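PDB 2NQL: Isomerase/lactonizing enzyme from Agrobacterium fabrum str. C58, which is a two-domain member of the enolase superfamily, of the mandelate racemase and muconate lactonizing enzyme kind, modelled with a bound sodium ion. Local coordinates for residues 27-32 with 38-43; 91-96 with 102-107; 129-134 with 294-299; 174-179 with 203-208; 183-188 with 195-200. All coordinates share one frame; numbering follows the deposited sequence.

Contact 1 (27-32 with 38-43); sequences EGEVVN and VRKGNR
Lys40 lays its aliphatic chain across the side chains of Glu27 and Glu29, CD lying 3.8 Å from Glu27 CB and CG 3.8 Å from Glu29 CG. Beyond CG the lysine is extended, which carries its ammonium along the loop 27-32 to the carbonyl of Glu27: NZ gives a hydrogen bond to Glu27 O at 3.0 Å, with a C=O...N angle of 158°. The same NZ donates to a water that in turn donates to Gly28 O, so two successive carbonyls share one lysine. Glu29, on the same loop, reaches across to 38-43. Its chain bends at chi2 (102°) and turns the carboxylate to the backbone of Lys40, whose N meets the anti lone pair of OE2 at 2.9 Å in an almost straight bond. The other oxygen, OE1, takes the N-H of Glu27 from above the carboxylate plane, so both oxygens are used and the group's rotation is fixed. A second water links Val30 O to Val38 N. Arg43 forms salt bridges with Asp104 and Asp107 of the second subunit. These surface loops flank strand 36-38 in sequence; early loops of the N-terminal capping domain in the enolase superfamily generally lie at the barrel mouth.

Contact 2 (91-96 with 102-107); sequences IGRDAS and YDDLYD
Arg93 and Asp104 form a salt bridge, the one point where the loop 91-96 touches the helix 102-107. Arg93 NH1 gives a hydrogen bond to Asp104 OD2 at 2.9 Å, bent to 144° at the hydrogen, and NH2 adds a weak one to the same oxygen at 3.1 Å. A single carboxylate oxygen thus sits in the fork between the two terminal nitrogens, near the guanidinium plane, and NH1 approaches it on the anti lone pair. The two flat groups are turned 48° against each other, so this is not the coplanar, two-oxygen pairing of arginine with a carboxylate. Bends at chi2 and chi3 fold the arginine chain over to the helix. The pair ties the connection between helices 75-90 and 98-109 of the N-terminal, enolase-like domain to the second of those helices, at the surface near the second subunit, whose Arg43 makes a long, weak ion pair with Asp104 OD1. Hydrogen bonds inside the loop are of another kind: Asp94 OD1 accepts from Ser96 N at 2.9 Å, an Asx turn, and from Ser96 OG at 2.7 Å. Next to it, backbone bonds join Gly92 and Arg93 to Ile5.

Contact 3 (129-134 with 294-299); sequences ALWDIA and GITNFI
Trp131 lies against the first turn of helix 295-308, where it meets Ile295 with a ring face and Thr296 with a ring edge. Ile295 CG2 stands over the five-membered ring in a CH-pi contact, 3.9 Å from its centroid and 15° off the normal. The rest of the isoleucine follows the indole back toward its root: Ile295 CB is 3.6 Å from Trp131 CD1, and Ile295 CD1 is 3.7 Å from Trp131 CB. With CG2 anti to the backbone N and CG1 beside it (chi1 -72°), both branches of Ile295 can reach the tryptophan at once. The partners belong to different domains: helix 117-138 is part of the N-terminal domain of the enolase superfamily, and helix 295-308 is part of the barrel domain, so the contact is an interdomain one, largely buried. Thr296 supplies its polar part. Trp131 NE1 donates to Thr296 OG1 at 3.2 Å, nearly straight at 173°, with the oxygen lying in the ring plane. That hydroxyl is also hydrogen-bonded to Asp127, one turn before Trp131, and to Ser99, so three neighbours meet at one buried oxygen and hold its position. Asp127 in addition makes a weak bond to Ile295 N, at the start of the helix. Ser99 and Pro98, from helix 98-109, pack on the indole as well.

Contact 4 (174-179 with 203-208); sequences YWQDRG and QVLGPQ
The last turn of helix 165-177 and the end of helix 194-205 come within 7.4 Å of each other, measured between the CA atoms of Gln176 and Leu205, and the chain leaves each helix through a glycine of positive phi, Gly179 and Gly206. These are neighbouring outer helices of the barrel domain, separated in sequence by strand 182-186; Gly179 closes the first with a Schellman motif, its N bonded to Gln176 O at 2.9 Å. Gln176 carries the contact. Its side chain is extended, with CG anti to the backbone N (chi1 -168°), and it runs past Leu205 in the opposite direction, laying its amide beside the methyl CD2, which is 3.7 Å from both CD and OE1 of Gln176. At the far end the amide uses both of its polar atoms. NE2 donates to Leu205 O at 2.8 Å, in a bond that is almost straight (172°), lies in the amide plane and falls on a lone pair in the carbonyl plane. Leu205 is near the end of its helix, where such a carbonyl can lack a helical N-H partner, and the glutamine supplies one. Phe183, on the strand that joins them in sequence, packs against both Gln176 and Leu205. A water completes the bridge, donating to Gln176 OE1 at 2.7 Å and to Val204 O at 2.8 Å.

Contact 5 (183-188 with 195-200); sequences FKFATP and AAEIAN
Strand 182-186 and helix 194-205 pass each other with Phe185 and Ile198 nearest, their CA atoms 8.1 Å apart, as the first two elements of a beta-alpha-beta unit of the barrel completed by strand 210-214. Phe185 points from the strand toward the helix, its CG wedged between the backbone N and the carbonyl carbon (chi1 75°), and this lays the ring against two successive helix residues, Glu197 and Ile198. Glu197 lies over one ring face. Its CG makes a CH-pi contact 4.1 Å from the ring centroid, 29° off the normal, and comes to 3.6 Å from Phe185 CD1, while CB lies 3.9 Å from CE1. The glutamate chain, bent at chi2 (82°), runs past the phenylalanine in the opposite direction and leads its carboxylate away to Arg168 of helix 165-177, with which OE1 forms a salt bridge. Ile198 meets the ring obliquely near CE2 and CZ, its CB being 3.8 Å from Phe185 CE2, and its chain crosses the ring at about a right angle. Leu201 of the same helix and Ile211 and Ala213 of strand 210-214 also pack on Phe185. Contact between strand and helix is therefore made by carbon alone: the methylenes of Glu197 serve as apolar surface, and its buried carboxylate is paired with Arg168, which probably offsets its charge.

How the contacts relate
Contacts 3 and 5 are buried, contact 4 is partly so, and contacts 1 and 2 lie at the surface, where both touch the second subunit. Chemistry follows place: contact 2 is a single salt bridge, contact 1 is side chain to backbone bonds plus bridging waters, and contact 4 is a glutamine on a helix-end carbonyl with one water, while an aromatic ring packed against aliphatic carbon forms each buried contact, with one added hydrogen bond in contact 3. Contacts 4 and 5 share helix 194-205 and touch through Phe183. Contacts 2 and 3 are likewise neighbours, joined by Tyr102 and Asn297, but on the opposite side of the chain's centre. Contact 1 reaches contact 5 where Arg39 packs on Pro188.

Contact 1 (27-32 with 38-43)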
# COMPACT_ATOMS: atom_id res chain seq x y z
N GLU A 27 -2.07 15.12 25.91
CA GLU A 27 -1.83 13.97 26.78
C GLU A 27 -0.35 13.76 27.06
O GLU A 27 0.10 12.64 27.34
CB GLU A 27 -2.45 12.70 26.17
CG GLU A 27 -3.98 12.70 26.08
CD GLU A 27 -4.66 12.42 27.42
OE1 GLU A 27 -4.08 11.71 28.26
OE2 GLU A 27 -5.79 12.92 27.61
N GLY A 28 0.43 14.85 27.00
CA GLY A 28 1.84 14.74 27.35
C GLY A 28 2.70 14.07 26.29
O GLY A 28 3.76 13.52 26.60
N GLU A 29 2.27 14.15 25.04
CA GLU A 29 3.03 13.54 23.92
C GLU A 29 4.44 14.10 23.70
O GLU A 29 4.68 15.30 23.86
CB GLU A 29 2.19 13.64 22.64
CG GLU A 29 0.94 12.77 22.71
CD GLU A 29 -0.35 13.55 23.01
OE1 GLU A 29 -0.32 14.57 23.74
OE2 GLU A 29 -1.41 13.12 22.49
N VAL A 30 5.38 13.22 23.33
CA VAL A 30 6.80 13.55 23.28
C VAL A 30 7.24 13.40 21.82
O VAL A 30 6.76 12.49 21.11
CB VAL A 30 7.64 12.61 24.21
CG1 VAL A 30 9.14 13.01 24.21
CG2 VAL A 30 7.07 12.63 25.65
N VAL A 31 8.12 14.30 21.38
CA VAL A 31 8.70 14.25 20.01
C VAL A 31 9.66 13.06 19.95
O VAL A 31 10.46 12.82 20.87
CB VAL A 31 9.39 15.57 19.62
CG1 VAL A 31 10.00 15.52 18.17
CG2 VAL A 31 8.41 16.77 19.79
N ASN A 32 9.53 12.30 18.87
CA ASN A 32 10.36 11.14 18.63
C ASN A 32 11.44 11.50 17.59
O ASN A 32 11.40 12.59 16.99
CB ASN A 32 9.47 9.97 18.17
CG ASN A 32 9.01 9.11 19.34
OD1 ASN A 32 9.56 8.03 19.59
ND2 ASN A 32 8.03 9.59 20.09
N VAL A 38 3.18 11.26 17.91
CA VAL A 38 1.95 10.47 17.81
C VAL A 38 0.90 11.06 18.74
O VAL A 38 1.17 11.24 19.93
CB VAL A 38 2.21 8.96 18.12
CG1 VAL A 38 0.90 8.21 18.37
CG2 VAL A 38 2.90 8.29 16.95
N ARG A 39 -0.26 11.39 18.18
CA ARG A 39 -1.42 11.80 18.97
C ARG A 39 -2.02 10.60 19.68
O ARG A 39 -2.45 9.64 19.05
CB ARG A 39 -2.45 12.50 18.08
CG ARG A 39 -3.41 13.42 18.85
CD ARG A 39 -4.65 13.79 18.03
NE ARG A 39 -4.34 14.74 16.96
CZ ARG A 39 -5.21 15.13 16.02
NH1 ARG A 39 -6.45 14.65 16.01
NH2 ARG A 39 -4.83 16.00 15.10
N LYS A 40 -2.02 10.65 21.01
CA LYS A 40 -2.45 9.50 21.82
C LYS A 40 -3.90 9.11 21.57
O LYS A 40 -4.23 7.92 21.56
CB LYS A 40 -2.17 9.75 23.30
CG LYS A 40 -0.73 9.51 23.68
CD LYS A 40 -0.50 9.65 25.17
CE LYS A 40 0.94 9.99 25.45
NZ LYS A 40 1.28 9.90 26.89
N GLY A 41 -4.74 10.10 21.31
CA GLY A 41 -6.17 9.86 21.08
C GLY A 41 -6.56 9.11 19.81
O GLY A 41 -7.57 8.41 19.79
N ASN A 42 -5.78 9.26 18.74
CA ASN A 42 -6.10 8.53 17.50
C ASN A 42 -4.94 7.66 16.98
O ASN A 42 -5.08 7.01 15.94
CB ASN A 42 -6.63 9.48 16.41
CG ASN A 42 -5.55 10.44 15.87
OD1 ASN A 42 -4.39 10.41 16.28
ND2 ASN A 42 -5.95 11.29 14.96
N ARG A 43 -3.83 7.69 17.71
CA ARG A 43 -2.66 6.82 17.50
C ARG A 43 -1.93 7.11 16.17
O ARG A 43 -1.04 6.35 15.77
CB ARG A 43 -3.05 5.34 17.66
CG ARG A 43 -3.48 5.02 19.09
CD ARG A 43 -4.41 3.83 19.14
NE ARG A 43 -3.69 2.60 18.82
CZ ARG A 43 -2.99 1.87 19.68
NH1 ARG A 43 -2.91 2.22 20.97
NH2 ARG A 43 -2.38 0.78 19.26
O HOH W 1 4.06 10.64 26.47
O HOH W 2 5.02 10.72 20.21

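Contact 2 (91-96 with 102-107)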
# COMPACT_ATOMS: atom_id res chain seq x y z
N ILE A 91 12.26 7.53 -18.22
CA ILE A 91 13.27 8.08 -19.12
C ILE A 91 13.26 7.33 -20.46
O ILE A 91 13.25 6.08 -20.51
CB ILE A 91 14.68 8.05 -18.44
CG1 ILE A 91 14.78 9.14 -17.36
CG2 ILE A 91 15.80 8.23 -19.48
CD1 ILE A 91 15.84 8.86 -16.28
N GLY A 92 13.20 8.08 -21.56
CA GLY A 92 13.04 7.48 -22.89
C GLY A 92 11.61 7.33 -23.36
O GLY A 92 11.36 7.25 -24.57
N ARG A 93 10.64 7.34 -22.44
CA ARG A 93 9.23 7.36 -22.82
C ARG A 93 8.90 8.83 -23.13
O ARG A 93 9.70 9.71 -22.85
CB ARG A 93 8.31 6.87 -21.70
CG ARG A 93 8.54 5.42 -21.22
CD ARG A 93 8.04 4.42 -22.25
NE ARG A 93 6.59 4.40 -22.48
CZ ARG A 93 5.72 3.61 -21.85
NH1 ARG A 93 6.13 2.81 -20.88
NH2 ARG A 93 4.42 3.63 -22.17
N ASP A 94 7.72 9.07 -23.68
CA ASP A 94 7.28 10.45 -23.87
C ASP A 94 5.90 10.69 -23.28
O ASP A 94 5.30 9.79 -22.66
CB ASP A 94 7.36 10.84 -25.35
CG ASP A 94 6.37 10.08 -26.21
OD1 ASP A 94 5.22 9.81 -25.79
OD2 ASP A 94 6.74 9.75 -27.35
N ALA A 95 5.39 11.91 -23.49
CA ALA A 95 4.14 12.33 -22.88
C ALA A 95 2.95 12.30 -23.83
O ALA A 95 1.92 12.91 -23.55
CB ALA A 95 4.33 13.74 -22.24
N SER A 96 3.07 11.57 -24.94
CA SER A 96 1.94 11.40 -25.88
C SER A 96 0.72 10.69 -25.28
O SER A 96 -0.42 10.92 -25.71
CB SER A 96 2.39 10.70 -27.18
OG SER A 96 2.77 9.35 -26.94
N TYR A 102 1.71 5.64 -16.79
CA TYR A 102 1.17 5.29 -15.47
C TYR A 102 0.81 3.80 -15.35
O TYR A 102 1.22 3.12 -14.39
CB TYR A 102 -0.06 6.16 -15.08
CG TYR A 102 -0.68 5.62 -13.82
CD1 TYR A 102 -0.14 5.94 -12.56
CD2 TYR A 102 -1.74 4.71 -13.88
CE1 TYR A 102 -0.70 5.40 -11.38
CE2 TYR A 102 -2.28 4.14 -12.72
CZ TYR A 102 -1.77 4.48 -11.48
OH TYR A 102 -2.34 3.90 -10.36
N ASP A 103 0.04 3.30 -16.31
CA ASP A 103 -0.44 1.92 -16.27
C ASP A 103 0.72 0.94 -16.33
O ASP A 103 0.71 -0.06 -15.61
CB ASP A 103 -1.43 1.64 -17.41
CG ASP A 103 -2.82 2.20 -17.14
OD1 ASP A 103 -3.16 2.47 -15.97
OD2 ASP A 103 -3.59 2.37 -18.13
N ASP A 104 1.73 1.23 -17.16
CA ASP A 104 2.95 0.40 -17.19
C ASP A 104 3.70 0.37 -15.86
O ASP A 104 4.13 -0.70 -15.41
CB ASP A 104 3.89 0.85 -18.30
CG ASP A 104 3.38 0.45 -19.69
OD1 ASP A 104 2.39 -0.31 -19.78
OD2 ASP A 104 3.97 0.92 -20.68
N LEU A 105 3.85 1.54 -15.22
CA LEU A 105 4.55 1.62 -13.94
C LEU A 105 3.78 0.90 -12.86
O LEU A 105 4.38 0.17 -12.05
CB LEU A 105 4.81 3.09 -13.53
CG LEU A 105 5.65 3.94 -14.48
CD1 LEU A 105 5.79 5.39 -13.95
CD2 LEU A 105 7.00 3.33 -14.75
N TYR A 106 2.46 1.10 -12.83
CA TYR A 106 1.60 0.40 -11.89
C TYR A 106 1.74 -1.11 -12.02
O TYR A 106 1.90 -1.84 -11.02
CB TYR A 106 0.14 0.83 -12.07
CG TYR A 106 -0.80 0.23 -11.06
CD1 TYR A 106 -0.93 0.76 -9.78
CD2 TYR A 106 -1.60 -0.87 -11.40
CE1 TYR A 106 -1.83 0.20 -8.86
CE2 TYR A 106 -2.47 -1.45 -10.49
CZ TYR A 106 -2.60 -0.91 -9.23
OH TYR A 106 -3.48 -1.50 -8.37
N ASP A 107 1.68 -1.58 -13.27
CA ASP A 107 1.82 -3.02 -13.56
C ASP A 107 3.12 -3.67 -13.07
O ASP A 107 3.13 -4.88 -12.84
CB ASP A 107 1.67 -3.26 -15.06
CG ASP A 107 0.25 -3.18 -15.51
OD1 ASP A 107 -0.66 -3.06 -14.66
OD2 ASP A 107 0.03 -3.24 -16.74

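Contact 3 (129-134 with 294-299)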
# COMPACT_ATOMS: atom_id res chain seq x y z
N ALA A 129 3.68 15.27 -13.34
CA ALA A 129 4.75 15.86 -14.14
C ALA A 129 4.62 15.53 -15.63
O ALA A 129 4.84 16.39 -16.48
CB ALA A 129 6.09 15.47 -13.61
N LEU A 130 4.28 14.28 -15.94
CA LEU A 130 4.09 13.88 -17.34
C LEU A 130 2.88 14.56 -18.00
O LEU A 130 2.99 14.99 -19.16
CB LEU A 130 3.97 12.34 -17.46
CG LEU A 130 4.35 11.75 -18.82
CD1 LEU A 130 5.80 12.01 -19.23
CD2 LEU A 130 4.10 10.26 -18.79
N TRP A 131 1.76 14.67 -17.29
CA TRP A 131 0.63 15.46 -17.83
C TRP A 131 0.95 16.95 -18.00
O TRP A 131 0.46 17.58 -18.96
CB TRP A 131 -0.63 15.33 -16.97
CG TRP A 131 -1.44 14.08 -17.21
CD1 TRP A 131 -1.49 12.95 -16.40
CD2 TRP A 131 -2.29 13.82 -18.32
NE1 TRP A 131 -2.37 12.02 -16.95
CE2 TRP A 131 -2.86 12.52 -18.13
CE3 TRP A 131 -2.64 14.56 -19.47
CZ2 TRP A 131 -3.75 11.95 -19.05
CZ3 TRP A 131 -3.54 13.98 -20.38
CH2 TRP A 131 -4.07 12.69 -20.17
N ASP A 132 1.77 17.50 -17.10
CA ASP A 132 2.26 18.90 -17.21
C ASP A 132 3.03 19.05 -18.53
O ASP A 132 2.79 19.97 -19.32
CB ASP A 132 3.14 19.24 -16.01
CG ASP A 132 3.55 20.72 -15.94
OD1 ASP A 132 2.97 21.56 -16.67
OD2 ASP A 132 4.46 21.04 -15.14
N ILE A 133 3.96 18.13 -18.78
CA ILE A 133 4.72 18.10 -20.04
C ILE A 133 3.80 17.95 -21.26
O ILE A 133 3.94 18.70 -22.24
CB ILE A 133 5.84 17.02 -19.99
CG1 ILE A 133 6.95 17.45 -19.02
CG2 ILE A 133 6.47 16.83 -21.38
CD1 ILE A 133 7.90 16.32 -18.61
N ALA A 134 2.86 17.01 -21.19
CA ALA A 134 1.92 16.74 -22.29
C ALA A 134 1.20 18.03 -22.67
O ALA A 134 1.08 18.38 -23.85
CB ALA A 134 0.91 15.64 -21.89
N GLY A 294 -2.67 11.13 -8.40
CA GLY A 294 -2.20 11.51 -9.73
C GLY A 294 -3.42 11.70 -10.62
O GLY A 294 -4.52 11.29 -10.26
N ILE A 295 -3.22 12.35 -11.76
CA ILE A 295 -4.32 12.75 -12.64
C ILE A 295 -5.03 11.55 -13.27
O ILE A 295 -6.26 11.47 -13.27
CB ILE A 295 -3.82 13.74 -13.73
CG1 ILE A 295 -3.53 15.11 -13.08
CG2 ILE A 295 -4.89 13.90 -14.89
CD1 ILE A 295 -2.60 15.97 -13.87
N THR A 296 -4.26 10.61 -13.80
CA THR A 296 -4.86 9.37 -14.37
C THR A 296 -5.84 8.68 -13.40
O THR A 296 -6.98 8.39 -13.78
CB THR A 296 -3.76 8.40 -14.82
OG1 THR A 296 -2.95 9.04 -15.82
CG2 THR A 296 -4.36 7.07 -15.36
N ASN A 297 -5.42 8.47 -12.15
CA ASN A 297 -6.29 7.88 -11.12
C ASN A 297 -7.50 8.70 -10.76
O ASN A 297 -8.59 8.18 -10.55
CB ASN A 297 -5.50 7.53 -9.85
CG ASN A 297 -4.76 6.20 -9.97
OD1 ASN A 297 -5.30 5.23 -10.51
ND2 ASN A 297 -3.53 6.14 -9.45
N PHE A 298 -7.28 10.01 -10.66
CA PHE A 298 -8.32 10.95 -10.25
C PHE A 298 -9.42 10.94 -11.33
O PHE A 298 -10.60 10.84 -10.99
CB PHE A 298 -7.66 12.32 -10.15
CG PHE A 298 -8.32 13.29 -9.24
CD1 PHE A 298 -7.84 13.49 -7.94
CD2 PHE A 298 -9.34 14.12 -9.73
CE1 PHE A 298 -8.39 14.47 -7.12
CE2 PHE A 298 -9.93 15.09 -8.91
CZ PHE A 298 -9.45 15.27 -7.61
N ILE A 299 -9.03 10.98 -12.61
CA ILE A 299 -9.96 10.99 -13.75
C ILE A 299 -10.82 9.70 -13.78
O ILE A 299 -12.03 9.73 -14.01
CB ILE A 299 -9.16 11.20 -15.10
CG1 ILE A 299 -8.75 12.67 -15.27
CG2 ILE A 299 -9.93 10.73 -16.32
CD1 ILE A 299 -9.85 13.69 -14.93

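Contact 4 (174-179 with 203-208)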
# COMPACT_ATOMS: atom_id res chain seq x y z
N TYR A 174 -16.06 34.77 10.07
CA TYR A 174 -15.12 35.59 9.31
C TYR A 174 -15.03 35.11 7.86
O TYR A 174 -15.10 35.92 6.91
CB TYR A 174 -13.74 35.58 9.97
CG TYR A 174 -12.67 36.26 9.15
CD1 TYR A 174 -12.57 37.65 9.13
CD2 TYR A 174 -11.80 35.51 8.35
CE1 TYR A 174 -11.59 38.29 8.34
CE2 TYR A 174 -10.84 36.13 7.57
CZ TYR A 174 -10.75 37.51 7.56
OH TYR A 174 -9.80 38.08 6.79
N TRP A 175 -14.86 33.80 7.69
CA TRP A 175 -14.84 33.19 6.36
C TRP A 175 -16.16 33.28 5.60
O TRP A 175 -16.15 33.51 4.39
CB TRP A 175 -14.24 31.76 6.39
CG TRP A 175 -12.74 31.86 6.56
CD1 TRP A 175 -12.02 31.72 7.72
CD2 TRP A 175 -11.80 32.23 5.55
NE1 TRP A 175 -10.69 31.96 7.48
CE2 TRP A 175 -10.52 32.28 6.16
CE3 TRP A 175 -11.90 32.50 4.17
CZ2 TRP A 175 -9.36 32.60 5.45
CZ3 TRP A 175 -10.73 32.83 3.46
CH2 TRP A 175 -9.48 32.87 4.10
N GLN A 176 -17.28 33.14 6.32
CA GLN A 176 -18.60 33.37 5.73
C GLN A 176 -18.72 34.78 5.16
O GLN A 176 -19.24 34.96 4.05
CB GLN A 176 -19.72 33.11 6.76
CG GLN A 176 -21.12 33.05 6.15
CD GLN A 176 -22.20 32.84 7.20
OE1 GLN A 176 -22.24 33.55 8.20
NE2 GLN A 176 -23.08 31.87 6.96
N ASP A 177 -18.22 35.77 5.90
CA ASP A 177 -18.26 37.19 5.49
C ASP A 177 -17.37 37.44 4.26
O ASP A 177 -17.54 38.44 3.55
CB ASP A 177 -17.79 38.09 6.64
CG ASP A 177 -18.81 38.21 7.75
OD1 ASP A 177 -19.98 37.80 7.56
OD2 ASP A 177 -18.43 38.70 8.84
N ARG A 178 -16.42 36.54 4.02
CA ARG A 178 -15.62 36.56 2.81
C ARG A 178 -16.28 35.84 1.62
O ARG A 178 -15.68 35.73 0.56
CB ARG A 178 -14.23 35.97 3.08
CG ARG A 178 -13.36 36.77 4.05
CD ARG A 178 -11.98 36.14 4.21
NE ARG A 178 -11.18 36.25 2.99
CZ ARG A 178 -10.27 37.19 2.77
NH1 ARG A 178 -10.03 38.11 3.70
NH2 ARG A 178 -9.61 37.22 1.63
N GLY A 179 -17.50 35.33 1.79
CA GLY A 179 -18.26 34.79 0.66
C GLY A 179 -18.26 33.27 0.55
O GLY A 179 -18.71 32.70 -0.45
N GLN A 203 -25.76 27.79 14.68
CA GLN A 203 -26.26 29.02 15.30
C GLN A 203 -25.53 30.25 14.76
O GLN A 203 -26.16 31.23 14.34
CB GLN A 203 -26.12 28.93 16.82
CG GLN A 203 -26.95 29.93 17.59
CD GLN A 203 -26.08 30.84 18.44
OE1 GLN A 203 -25.37 31.70 17.92
NE2 GLN A 203 -26.14 30.66 19.75
N VAL A 204 -24.20 30.18 14.76
CA VAL A 204 -23.37 31.25 14.22
C VAL A 204 -23.60 31.50 12.73
O VAL A 204 -23.82 32.65 12.32
CB VAL A 204 -21.87 31.03 14.56
CG1 VAL A 204 -20.96 31.97 13.75
CG2 VAL A 204 -21.65 31.23 16.07
N LEU A 205 -23.61 30.44 11.92
CA LEU A 205 -23.62 30.59 10.46
C LEU A 205 -25.01 30.67 9.82
O LEU A 205 -25.15 31.15 8.69
CB LEU A 205 -22.81 29.47 9.78
CG LEU A 205 -21.32 29.41 10.20
CD1 LEU A 205 -20.69 28.07 9.74
CD2 LEU A 205 -20.54 30.60 9.62
N GLY A 206 -26.03 30.23 10.54
CA GLY A 206 -27.39 30.30 9.99
C GLY A 206 -27.77 29.04 9.24
O GLY A 206 -26.91 28.18 8.98
N PRO A 207 -29.08 28.88 8.91
CA PRO A 207 -29.56 27.62 8.32
C PRO A 207 -29.14 27.37 6.88
O PRO A 207 -29.19 26.23 6.42
CB PRO A 207 -31.10 27.75 8.42
CG PRO A 207 -31.34 29.24 8.37
CD PRO A 207 -30.17 29.86 9.10
N GLN A 208 -28.71 28.41 6.18
CA GLN A 208 -28.37 28.29 4.77
C GLN A 208 -26.95 27.74 4.53
O GLN A 208 -26.66 27.21 3.45
CB GLN A 208 -28.58 29.61 4.03
CG GLN A 208 -30.06 30.00 3.90
CD GLN A 208 -30.93 28.85 3.41
OE1 GLN A 208 -30.78 28.38 2.28
NE2 GLN A 208 -31.84 28.39 4.27
O HOH W 3 -24.16 34.13 9.97

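Contact 5 (183-188 with 195-200)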
# COMPACT_ATOMS: atom_id res chain seq x y z
N PHE A 183 -18.57 24.72 4.83
CA PHE A 183 -17.63 24.63 5.95
C PHE A 183 -17.53 23.19 6.40
O PHE A 183 -18.50 22.42 6.28
CB PHE A 183 -18.11 25.47 7.16
CG PHE A 183 -18.34 26.91 6.83
CD1 PHE A 183 -17.31 27.84 6.97
CD2 PHE A 183 -19.59 27.34 6.34
CE1 PHE A 183 -17.51 29.19 6.65
CE2 PHE A 183 -19.79 28.68 5.99
CZ PHE A 183 -18.77 29.61 6.15
N LYS A 184 -16.37 22.82 6.95
CA LYS A 184 -16.22 21.50 7.55
C LYS A 184 -15.43 21.64 8.83
O LYS A 184 -14.45 22.40 8.89
CB LYS A 184 -15.55 20.52 6.56
CG LYS A 184 -15.40 19.10 7.10
CD LYS A 184 -14.81 18.13 6.06
CE LYS A 184 -13.30 18.27 5.95
NZ LYS A 184 -12.82 17.43 4.83
N PHE A 185 -15.84 20.90 9.86
CA PHE A 185 -15.10 20.88 11.12
C PHE A 185 -14.63 19.47 11.46
O PHE A 185 -15.24 18.49 11.01
CB PHE A 185 -15.92 21.49 12.27
CG PHE A 185 -17.01 20.59 12.78
CD1 PHE A 185 -16.79 19.73 13.86
CD2 PHE A 185 -18.27 20.58 12.16
CE1 PHE A 185 -17.81 18.89 14.33
CE2 PHE A 185 -19.29 19.72 12.62
CZ PHE A 185 -19.05 18.88 13.71
N ALA A 186 -13.57 19.37 12.25
CA ALA A 186 -13.03 18.06 12.63
C ALA A 186 -13.46 17.73 14.05
O ALA A 186 -13.26 18.52 14.98
CB ALA A 186 -11.50 18.04 12.49
N THR A 187 -14.09 16.57 14.21
CA THR A 187 -14.69 16.17 15.48
C THR A 187 -13.76 16.02 16.71
O THR A 187 -14.21 16.32 17.83
CB THR A 187 -15.65 14.94 15.33
OG1 THR A 187 -14.89 13.79 14.91
CG2 THR A 187 -16.70 15.22 14.28
N PRO A 188 -12.48 15.58 16.53
CA PRO A 188 -11.52 15.65 17.66
C PRO A 188 -11.19 17.04 18.24
O PRO A 188 -10.78 17.13 19.41
CB PRO A 188 -10.24 15.02 17.08
CG PRO A 188 -10.72 14.16 15.95
CD PRO A 188 -11.85 14.94 15.35
N ALA A 195 -21.56 17.25 18.52
CA ALA A 195 -22.90 17.82 18.63
C ALA A 195 -22.88 19.27 19.10
O ALA A 195 -23.56 20.11 18.52
CB ALA A 195 -23.81 16.96 19.52
N ALA A 196 -22.08 19.56 20.12
CA ALA A 196 -21.97 20.92 20.61
C ALA A 196 -21.29 21.83 19.58
O ALA A 196 -21.70 22.99 19.43
CB ALA A 196 -21.25 20.95 21.93
N GLU A 197 -20.31 21.29 18.86
CA GLU A 197 -19.62 22.02 17.79
C GLU A 197 -20.54 22.40 16.63
O GLU A 197 -20.58 23.58 16.24
CB GLU A 197 -18.38 21.29 17.29
CG GLU A 197 -17.42 22.17 16.45
CD GLU A 197 -16.46 23.04 17.29
OE1 GLU A 197 -16.17 22.69 18.46
OE2 GLU A 197 -15.98 24.08 16.78
N ILE A 198 -21.29 21.43 16.11
CA ILE A 198 -22.20 21.68 14.99
C ILE A 198 -23.36 22.59 15.39
O ILE A 198 -23.77 23.44 14.60
CB ILE A 198 -22.70 20.38 14.26
CG1 ILE A 198 -23.28 20.72 12.87
CG2 ILE A 198 -23.68 19.58 15.13
CD1 ILE A 198 -23.48 19.52 11.91
N ALA A 199 -23.86 22.42 16.62
CA ALA A 199 -24.85 23.32 17.23
C ALA A 199 -24.39 24.78 17.22
O ALA A 199 -25.11 25.67 16.74
CB ALA A 199 -25.14 22.86 18.68
N ASN A 200 -23.18 25.02 17.71
CA ASN A 200 -22.59 26.35 17.67
C ASN A 200 -22.40 26.91 16.27
O ASN A 200 -22.82 28.04 16.00
CB ASN A 200 -21.27 26.39 18.44
CG ASN A 200 -20.74 27.81 18.57
OD1 ASN A 200 -21.36 28.65 19.21
ND2 ASN A 200 -19.61 28.07 17.95